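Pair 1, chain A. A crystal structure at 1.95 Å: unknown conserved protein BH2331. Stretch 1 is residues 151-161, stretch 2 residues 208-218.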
# COMPACT_ATOMS: atom_id res chain seq x y z
N VAL A 151 -14.82 -6.65 -8.05
CA VAL A 151 -15.74 -5.55 -7.94
C VAL A 151 -16.35 -5.47 -6.51
O VAL A 151 -16.49 -4.36 -5.92
CB VAL A 151 -16.78 -5.63 -9.06
CG1 VAL A 151 -17.83 -4.51 -8.95
CG2 VAL A 151 -16.08 -5.47 -10.43
N PHE A 152 -16.66 -6.62 -5.95
CA PHE A 152 -17.28 -6.71 -4.66
C PHE A 152 -16.34 -6.26 -3.56
O PHE A 152 -16.74 -5.49 -2.69
CB PHE A 152 -17.73 -8.18 -4.43
CG PHE A 152 -18.24 -8.45 -3.04
CD1 PHE A 152 -19.53 -8.11 -2.67
CD2 PHE A 152 -17.44 -9.04 -2.12
CE1 PHE A 152 -19.96 -8.37 -1.40
CE2 PHE A 152 -17.88 -9.27 -0.87
CZ PHE A 152 -19.14 -8.94 -0.50
N TYR A 153 -15.10 -6.76 -3.62
CA TYR A 153 -14.06 -6.45 -2.64
C TYR A 153 -13.85 -4.95 -2.66
O TYR A 153 -13.86 -4.31 -1.64
CB TYR A 153 -12.73 -7.19 -2.96
CG TYR A 153 -11.61 -6.72 -2.09
CD1 TYR A 153 -11.60 -7.02 -0.74
CD2 TYR A 153 -10.57 -5.92 -2.60
CE1 TYR A 153 -10.57 -6.54 0.11
CE2 TYR A 153 -9.53 -5.42 -1.72
CZ TYR A 153 -9.56 -5.74 -0.39
OH TYR A 153 -8.57 -5.26 0.48
N ASN A 154 -13.70 -4.38 -3.85
CA ASN A 154 -13.46 -2.98 -3.97
C ASN A 154 -14.68 -2.13 -3.52
O ASN A 154 -14.51 -1.07 -2.90
CB ASN A 154 -13.04 -2.63 -5.40
CG ASN A 154 -11.55 -2.74 -5.58
OD1 ASN A 154 -10.81 -2.00 -4.94
ND2 ASN A 154 -11.10 -3.69 -6.40
N TYR A 155 -15.90 -2.57 -3.86
CA TYR A 155 -17.11 -1.84 -3.42
C TYR A 155 -17.15 -1.75 -1.88
O TYR A 155 -17.37 -0.69 -1.27
CB TYR A 155 -18.39 -2.52 -3.94
CG TYR A 155 -19.65 -1.91 -3.37
CD1 TYR A 155 -20.29 -0.86 -4.00
CD2 TYR A 155 -20.19 -2.38 -2.17
CE1 TYR A 155 -21.46 -0.28 -3.43
CE2 TYR A 155 -21.33 -1.82 -1.60
CZ TYR A 155 -21.97 -0.77 -2.22
OH TYR A 155 -23.14 -0.25 -1.60
N VAL A 156 -16.87 -2.87 -1.25
CA VAL A 156 -16.79 -2.94 0.21
C VAL A 156 -15.72 -2.05 0.83
O VAL A 156 -15.94 -1.36 1.85
CB VAL A 156 -16.61 -4.43 0.62
CG1 VAL A 156 -16.33 -4.55 2.08
CG2 VAL A 156 -17.90 -5.26 0.22
N GLU A 157 -14.53 -2.04 0.22
CA GLU A 157 -13.45 -1.17 0.67
C GLU A 157 -13.83 0.31 0.64
O GLU A 157 -13.49 1.10 1.56
CB GLU A 157 -12.24 -1.38 -0.23
CG GLU A 157 -11.54 -2.66 -0.04
CD GLU A 157 -10.97 -2.78 1.35
OE1 GLU A 157 -10.23 -1.88 1.80
OE2 GLU A 157 -11.28 -3.78 2.00
N LYS A 158 -14.51 0.69 -0.44
CA LYS A 158 -14.93 2.06 -0.61
C LYS A 158 -16.08 2.52 0.28
O LYS A 158 -16.14 3.68 0.69
CB LYS A 158 -15.23 2.39 -2.04
CG LYS A 158 -15.06 3.90 -2.32
CD LYS A 158 -14.97 4.12 -3.84
CE LYS A 158 -15.13 5.58 -4.23
NZ LYS A 158 -14.91 6.49 -3.07
N GLU A 159 -17.00 1.62 0.58
CA GLU A 159 -18.03 1.95 1.58
C GLU A 159 -17.41 2.27 2.91
O GLU A 159 -17.85 3.15 3.58
CB GLU A 159 -19.00 0.80 1.73
CG GLU A 159 -19.92 0.68 0.58
CD GLU A 159 -20.72 1.93 0.28
OE1 GLU A 159 -21.53 2.40 1.12
OE2 GLU A 159 -20.53 2.44 -0.83
N ARG A 160 -16.38 1.54 3.27
CA ARG A 160 -15.70 1.73 4.52
C ARG A 160 -14.73 2.94 4.54
O ARG A 160 -14.59 3.59 5.58
CB ARG A 160 -15.02 0.42 4.85
CG ARG A 160 -14.21 0.44 6.14
CD ARG A 160 -12.80 0.42 5.80
NE ARG A 160 -11.96 0.50 6.95
CZ ARG A 160 -10.65 0.57 6.86
NH1 ARG A 160 -10.06 0.59 5.65
NH2 ARG A 160 -9.94 0.63 7.95
N ASP A 161 -14.11 3.24 3.40
CA ASP A 161 -13.16 4.35 3.25
C ASP A 161 -13.45 5.08 1.95
O ASP A 161 -13.03 4.67 0.89
CB ASP A 161 -11.73 3.84 3.27
CG ASP A 161 -10.68 4.95 3.11
OD1 ASP A 161 -11.04 6.13 3.07
OD2 ASP A 161 -9.50 4.61 2.99
N GLU A 208 -24.76 3.31 11.85
CA GLU A 208 -25.72 3.07 10.78
C GLU A 208 -25.07 2.55 9.51
O GLU A 208 -25.59 1.62 8.87
CB GLU A 208 -26.52 4.34 10.43
CG GLU A 208 -27.83 4.46 11.17
CD GLU A 208 -28.51 5.80 10.92
OE1 GLU A 208 -27.83 6.85 11.09
OE2 GLU A 208 -29.71 5.80 10.57
N LYS A 209 -23.97 3.17 9.13
CA LYS A 209 -23.25 2.75 7.95
C LYS A 209 -22.66 1.34 8.14
O LYS A 209 -22.62 0.53 7.21
CB LYS A 209 -22.18 3.79 7.62
CG LYS A 209 -21.32 3.47 6.38
CD LYS A 209 -22.19 3.42 5.13
CE LYS A 209 -21.41 3.52 3.86
NZ LYS A 209 -20.67 4.78 3.67
N LYS A 210 -22.24 1.03 9.37
CA LYS A 210 -21.70 -0.30 9.65
C LYS A 210 -22.81 -1.33 9.51
O LYS A 210 -22.57 -2.43 9.02
CB LYS A 210 -21.01 -0.39 11.04
CG LYS A 210 -19.77 0.53 11.20
CD LYS A 210 -19.02 0.35 12.59
CE LYS A 210 -19.87 0.75 13.72
NZ LYS A 210 -19.10 0.74 15.01
N GLN A 211 -24.01 -0.98 9.94
CA GLN A 211 -25.13 -1.91 9.81
C GLN A 211 -25.47 -2.14 8.33
O GLN A 211 -25.81 -3.25 7.89
CB GLN A 211 -26.37 -1.33 10.50
CG GLN A 211 -27.56 -2.28 10.52
CD GLN A 211 -27.24 -3.49 11.38
OE1 GLN A 211 -26.99 -3.34 12.58
NE2 GLN A 211 -27.23 -4.67 10.79
N GLU A 212 -25.42 -1.05 7.57
CA GLU A 212 -25.78 -1.11 6.17
C GLU A 212 -24.77 -2.00 5.43
O GLU A 212 -25.13 -2.86 4.66
CB GLU A 212 -25.76 0.30 5.57
CG GLU A 212 -26.11 0.30 4.10
CD GLU A 212 -25.86 1.64 3.45
OE1 GLU A 212 -24.70 2.09 3.50
OE2 GLU A 212 -26.81 2.23 2.91
N LEU A 213 -23.50 -1.79 5.72
CA LEU A 213 -22.45 -2.52 5.02
C LEU A 213 -22.49 -4.02 5.40
O LEU A 213 -22.37 -4.89 4.55
CB LEU A 213 -21.10 -1.91 5.34
CG LEU A 213 -19.85 -2.58 4.76
CD1 LEU A 213 -19.99 -2.81 3.25
CD2 LEU A 213 -18.64 -1.72 5.04
N SER A 214 -22.68 -4.32 6.68
CA SER A 214 -22.82 -5.71 7.13
C SER A 214 -24.05 -6.38 6.43
O SER A 214 -23.96 -7.48 5.90
CB SER A 214 -22.95 -5.72 8.64
OG SER A 214 -23.29 -7.00 9.13
N ASP A 215 -25.17 -5.69 6.44
CA ASP A 215 -26.39 -6.17 5.79
C ASP A 215 -26.14 -6.46 4.31
O ASP A 215 -26.54 -7.53 3.81
CB ASP A 215 -27.54 -5.13 5.93
CG ASP A 215 -28.16 -5.13 7.30
OD1 ASP A 215 -27.93 -6.10 8.05
OD2 ASP A 215 -28.89 -4.14 7.63
N PHE A 216 -25.41 -5.56 3.64
CA PHE A 216 -25.08 -5.77 2.23
C PHE A 216 -24.19 -7.02 1.99
O PHE A 216 -24.38 -7.82 1.04
CB PHE A 216 -24.38 -4.49 1.68
CG PHE A 216 -23.72 -4.68 0.32
CD1 PHE A 216 -24.46 -4.53 -0.85
CD2 PHE A 216 -22.38 -5.03 0.22
CE1 PHE A 216 -23.85 -4.74 -2.11
CE2 PHE A 216 -21.78 -5.22 -1.02
CZ PHE A 216 -22.53 -5.07 -2.19
N ILE A 217 -23.15 -7.16 2.80
CA ILE A 217 -22.30 -8.33 2.73
C ILE A 217 -23.05 -9.64 3.09
O ILE A 217 -22.89 -10.69 2.41
CB ILE A 217 -21.10 -8.17 3.65
CG1 ILE A 217 -20.24 -6.99 3.19
CG2 ILE A 217 -20.31 -9.45 3.77
CD1 ILE A 217 -19.21 -6.59 4.28
N LYS A 218 -23.87 -9.60 4.15
CA LYS A 218 -24.49 -10.81 4.67
C LYS A 218 -25.44 -11.47 3.64
O LYS A 218 -25.66 -12.70 3.66
CB LYS A 218 -25.24 -10.51 5.97
CG LYS A 218 -26.43 -11.49 6.28
CD LYS A 218 -27.14 -11.26 7.62
CE LYS A 218 -28.73 -11.30 7.45
NZ LYS A 218 -29.44 -12.56 6.87
O HOH W 1 -22.71 0.56 2.92

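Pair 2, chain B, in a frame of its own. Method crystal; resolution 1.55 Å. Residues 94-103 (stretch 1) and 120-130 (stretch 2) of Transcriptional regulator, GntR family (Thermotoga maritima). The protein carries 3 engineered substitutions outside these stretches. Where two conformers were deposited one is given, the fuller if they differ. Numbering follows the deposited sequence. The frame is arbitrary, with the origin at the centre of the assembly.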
# COMPACT_ATOMS: atom_id res chain seq x y z
N GLU B 94 -22.19 -0.54 13.44
CA GLU B 94 -21.78 0.19 14.64
C GLU B 94 -21.08 -0.67 15.67
O GLU B 94 -21.69 -1.55 16.26
CB GLU B 94 -23.06 0.68 15.31
CG GLU B 94 -22.88 1.42 16.61
CD GLU B 94 -22.80 0.52 17.82
OE1 GLU B 94 -23.81 -0.16 18.15
OE2 GLU B 94 -21.74 0.53 18.49
N ARG B 95 -19.79 -0.39 15.89
CA ARG B 95 -19.00 -1.17 16.83
C ARG B 95 -18.34 -0.34 17.92
O ARG B 95 -17.29 -0.75 18.42
CB ARG B 95 -18.06 -1.93 15.90
CG ARG B 95 -17.42 -3.11 16.46
CD ARG B 95 -16.64 -3.79 15.34
NE ARG B 95 -15.87 -4.86 15.92
CZ ARG B 95 -14.58 -4.77 16.22
NH1 ARG B 95 -13.92 -3.62 16.05
NH2 ARG B 95 -14.00 -5.84 16.71
N TYR B 96 -18.86 0.84 18.23
CA TYR B 96 -18.10 1.84 19.01
C TYR B 96 -17.25 1.37 20.19
O TYR B 96 -16.05 1.67 20.31
CB TYR B 96 -19.07 2.95 19.47
CG TYR B 96 -19.91 3.56 18.39
CD1 TYR B 96 -19.39 3.93 17.17
CD2 TYR B 96 -21.25 3.77 18.59
CE1 TYR B 96 -20.16 4.48 16.17
CE2 TYR B 96 -22.06 4.32 17.59
CZ TYR B 96 -21.50 4.68 16.38
OH TYR B 96 -22.27 5.22 15.36
N VAL B 97 -17.86 0.62 21.09
CA VAL B 97 -17.16 0.24 22.30
C VAL B 97 -15.96 -0.60 21.98
O VAL B 97 -14.87 -0.37 22.53
CB VAL B 97 -18.12 -0.49 23.22
CG1 VAL B 97 -17.37 -1.20 24.37
CG2 VAL B 97 -19.10 0.52 23.78
N VAL B 98 -16.15 -1.61 21.15
CA VAL B 98 -15.08 -2.52 20.86
C VAL B 98 -14.00 -1.87 19.99
O VAL B 98 -12.81 -2.08 20.23
CB VAL B 98 -15.60 -3.82 20.25
CG1 VAL B 98 -14.43 -4.74 19.87
CG2 VAL B 98 -16.52 -4.53 21.21
N SER B 99 -14.38 -1.04 19.01
CA SER B 99 -13.34 -0.36 18.20
C SER B 99 -12.57 0.64 19.06
O SER B 99 -11.33 0.79 18.89
CB SER B 99 -13.97 0.30 16.98
OG SER B 99 -14.31 -0.71 16.05
N ASN B 100 -13.24 1.26 20.00
CA ASN B 100 -12.56 2.21 20.84
C ASN B 100 -11.54 1.49 21.71
O ASN B 100 -10.43 1.98 21.94
CB ASN B 100 -13.56 2.97 21.65
CG ASN B 100 -12.91 3.93 22.54
OD1 ASN B 100 -12.38 4.93 22.08
ND2 ASN B 100 -12.91 3.63 23.83
N ARG B 101 -11.90 0.32 22.20
CA ARG B 101 -10.99 -0.46 23.01
C ARG B 101 -9.77 -0.90 22.20
O ARG B 101 -8.64 -0.83 22.68
CB ARG B 101 -11.73 -1.66 23.57
CG ARG B 101 -11.06 -2.30 24.71
CD ARG B 101 -11.79 -3.57 25.05
NE ARG B 101 -12.94 -3.36 25.92
CZ ARG B 101 -14.13 -3.92 25.73
NH1 ARG B 101 -14.32 -4.71 24.68
NH2 ARG B 101 -15.11 -3.70 26.58
N GLU B 102 -10.00 -1.35 20.97
CA GLU B 102 -8.89 -1.76 20.08
C GLU B 102 -7.96 -0.58 19.81
O GLU B 102 -6.74 -0.75 19.81
CB GLU B 102 -9.44 -2.35 18.78
CG GLU B 102 -10.11 -3.73 18.98
CD GLU B 102 -10.94 -4.19 17.76
OE1 GLU B 102 -11.18 -3.37 16.83
OE2 GLU B 102 -11.35 -5.38 17.83
N HIS B 103 -8.55 0.59 19.59
CA HIS B 103 -7.75 1.80 19.35
C HIS B 103 -6.95 2.20 20.56
O HIS B 103 -5.75 2.56 20.46
CB HIS B 103 -8.61 2.97 18.96
CG HIS B 103 -9.09 2.87 17.57
ND1 HIS B 103 -10.26 3.47 17.14
CD2 HIS B 103 -8.59 2.20 16.50
CE1 HIS B 103 -10.44 3.18 15.86
NE2 HIS B 103 -9.42 2.45 15.44
N GLU B 120 0.39 -5.74 14.52
CA GLU B 120 -0.57 -6.83 14.73
C GLU B 120 -1.94 -6.29 15.13
O GLU B 120 -2.96 -6.74 14.63
CB GLU B 120 -0.10 -7.82 15.80
CG GLU B 120 1.06 -8.69 15.40
CD GLU B 120 1.53 -9.61 16.53
OE1 GLU B 120 0.87 -9.69 17.61
OE2 GLU B 120 2.56 -10.27 16.33
N LYS B 121 -1.97 -5.33 16.04
CA LYS B 121 -3.25 -4.81 16.53
C LYS B 121 -4.01 -4.04 15.45
O LYS B 121 -5.24 -4.13 15.38
CB LYS B 121 -3.06 -3.90 17.76
CG LYS B 121 -4.34 -3.54 18.52
CD LYS B 121 -4.93 -4.83 19.21
CE LYS B 121 -6.09 -4.58 20.10
NZ LYS B 121 -6.59 -5.94 20.56
N LEU B 122 -3.30 -3.29 14.62
CA LEU B 122 -3.92 -2.58 13.53
C LEU B 122 -4.57 -3.60 12.55
O LEU B 122 -5.72 -3.41 12.13
CB LEU B 122 -2.90 -1.65 12.85
CG LEU B 122 -3.43 -0.97 11.58
CD1 LEU B 122 -4.66 -0.15 11.83
CD2 LEU B 122 -2.38 -0.05 10.96
N LYS B 123 -3.84 -4.64 12.18
CA LYS B 123 -4.34 -5.67 11.26
C LYS B 123 -5.55 -6.35 11.91
O LYS B 123 -6.55 -6.55 11.25
CB LYS B 123 -3.28 -6.72 10.94
CG LYS B 123 -2.17 -6.19 10.03
CD LYS B 123 -1.13 -7.28 9.82
CE LYS B 123 -0.04 -6.79 8.91
NZ LYS B 123 1.12 -7.73 8.77
N GLU B 124 -5.44 -6.69 13.18
CA GLU B 124 -6.55 -7.34 13.89
C GLU B 124 -7.78 -6.45 13.88
O GLU B 124 -8.90 -6.93 13.66
CB GLU B 124 -6.15 -7.66 15.34
CG GLU B 124 -5.09 -8.73 15.45
CD GLU B 124 -4.49 -8.79 16.87
OE1 GLU B 124 -5.04 -8.10 17.79
OE2 GLU B 124 -3.48 -9.53 17.05
N HIS B 125 -7.59 -5.16 14.15
CA HIS B 125 -8.69 -4.23 14.17
C HIS B 125 -9.41 -4.21 12.83
O HIS B 125 -10.66 -4.29 12.75
CB HIS B 125 -8.19 -2.83 14.52
CG HIS B 125 -9.15 -1.74 14.22
ND1 HIS B 125 -10.29 -1.55 14.98
CD2 HIS B 125 -9.23 -0.86 13.20
CE1 HIS B 125 -11.00 -0.56 14.46
NE2 HIS B 125 -10.38 -0.13 13.38
N LEU B 126 -8.65 -4.08 11.75
CA LEU B 126 -9.27 -3.96 10.45
C LEU B 126 -9.92 -5.26 10.03
O LEU B 126 -11.02 -5.22 9.46
CB LEU B 126 -8.19 -3.47 9.44
CG LEU B 126 -7.71 -2.02 9.66
CD1 LEU B 126 -6.51 -1.70 8.78
CD2 LEU B 126 -8.86 -1.00 9.39
N LYS B 127 -9.31 -6.41 10.31
CA LYS B 127 -9.90 -7.70 9.98
C LYS B 127 -11.15 -7.95 10.83
O LYS B 127 -12.10 -8.56 10.35
CB LYS B 127 -8.93 -8.86 10.05
CG LYS B 127 -7.80 -8.66 9.05
CD LYS B 127 -7.25 -9.92 8.47
CE LYS B 127 -5.98 -9.62 7.69
NZ LYS B 127 -5.52 -10.69 6.75
N ASN B 128 -11.14 -7.46 12.06
CA ASN B 128 -12.30 -7.65 12.96
C ASN B 128 -13.45 -6.80 12.49
O ASN B 128 -14.60 -7.31 12.45
CB ASN B 128 -11.94 -7.24 14.40
CG ASN B 128 -11.09 -8.28 15.14
OD1 ASN B 128 -10.93 -9.42 14.71
ND2 ASN B 128 -10.59 -7.89 16.30
N VAL B 129 -13.20 -5.55 12.13
CA VAL B 129 -14.20 -4.66 11.54
C VAL B 129 -14.79 -5.32 10.29
O VAL B 129 -16.02 -5.40 10.13
CB VAL B 129 -13.59 -3.29 11.26
CG1 VAL B 129 -14.39 -2.49 10.31
CG2 VAL B 129 -13.35 -2.57 12.58
N GLU B 130 -13.94 -5.81 9.42
CA GLU B 130 -14.35 -6.46 8.19
C GLU B 130 -15.29 -7.62 8.50
O GLU B 130 -16.38 -7.70 7.90
CB GLU B 130 -13.12 -6.96 7.43
CG GLU B 130 -13.43 -7.66 6.13
CD GLU B 130 -12.17 -8.10 5.45
OE1 GLU B 130 -11.23 -8.58 6.14
OE2 GLU B 130 -12.07 -7.90 4.24

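Both pairs are two antiparallel helices packed side by side. Their axes approach to 10.7 Å in pair 1 and 10.3 Å in pair 2, with N-to-C directions at 171° and 167°, and the backbones of 14 central residues superpose with an RMSD of 0.5 Å. On one helix V156(A) matches S99(B) and E159(A) matches E102(B); on the other, K209(A), L213(A), F216(A) and I217(A) match K121(B), H125(B), N128(B) and V129(B). These positions recur at spacings of three and four, so each helix keeps returning them to the side that meets its partner.

Pair 1 fills most of this space with hydrocarbon. L213(A), chi1 t, points toward the first helix, where its CD1 lies 4.0 Å from CB of E159(A) and 4.2 Å from CG1 of V156(A). The branched V156(A) also reaches the next turn, its CG2 4.2 Å from CG1 of I217(A) and 4.1 Å from CE2 of F216(A), at the edge of that ring. F216(A) is broad enough to meet two more aromatics: Y155(A) lies over one face, with CD2 3.5 Å from F216(A) CE2, while F152(A) meets it rim to rim, CE1 to CE2 at 3.7 Å. Charge gathers at E159(A), whose OE1 forms a salt bridge with NZ of K209(A) at 3.6 Å. Its like-charged neighbour E212(A) has OE1 4.0 Å from E159(A) OE1, and the oxygen of one water donates to both, 2.8 Å from OE1 of E159(A) and 2.6 Å from OE1 of E212(A), easing their proximity.

Pair 2 builds a polar network on the same frame. At the leucine position, H125(B) still occupies the space between the helices, but its ND1 donates to OE1 of E102(B) at 2.7 Å. At the phenylalanine position, the shorter N128(B) uses its amide: ND2 donates to OE2 of E102(B) at 3.0 Å. A carboxylate suits this site because its two oxygens can serve both donors and still accept from R95(B), at the N-cap position, whose NH1 reaches OE1 and NH2 reaches OE2, both at 2.9 Å. The flat guanidinium also packs against the second helix, with NH1 3.7 Å from CG2 of V129(B).

The closest side-chain match is V156(A) with S99(B), their centres 0.3 Å apart. Both are small, yet the valine offers methyls to its neighbours, whereas OG of S99(B) accepts from NH1 of R95(B) at 2.9 Å. The glutamates share a position but not a conformation: E159(A) has chi2 m and E102(B) chi2 t, the latter extending its carboxylate to the histidine and asparagine.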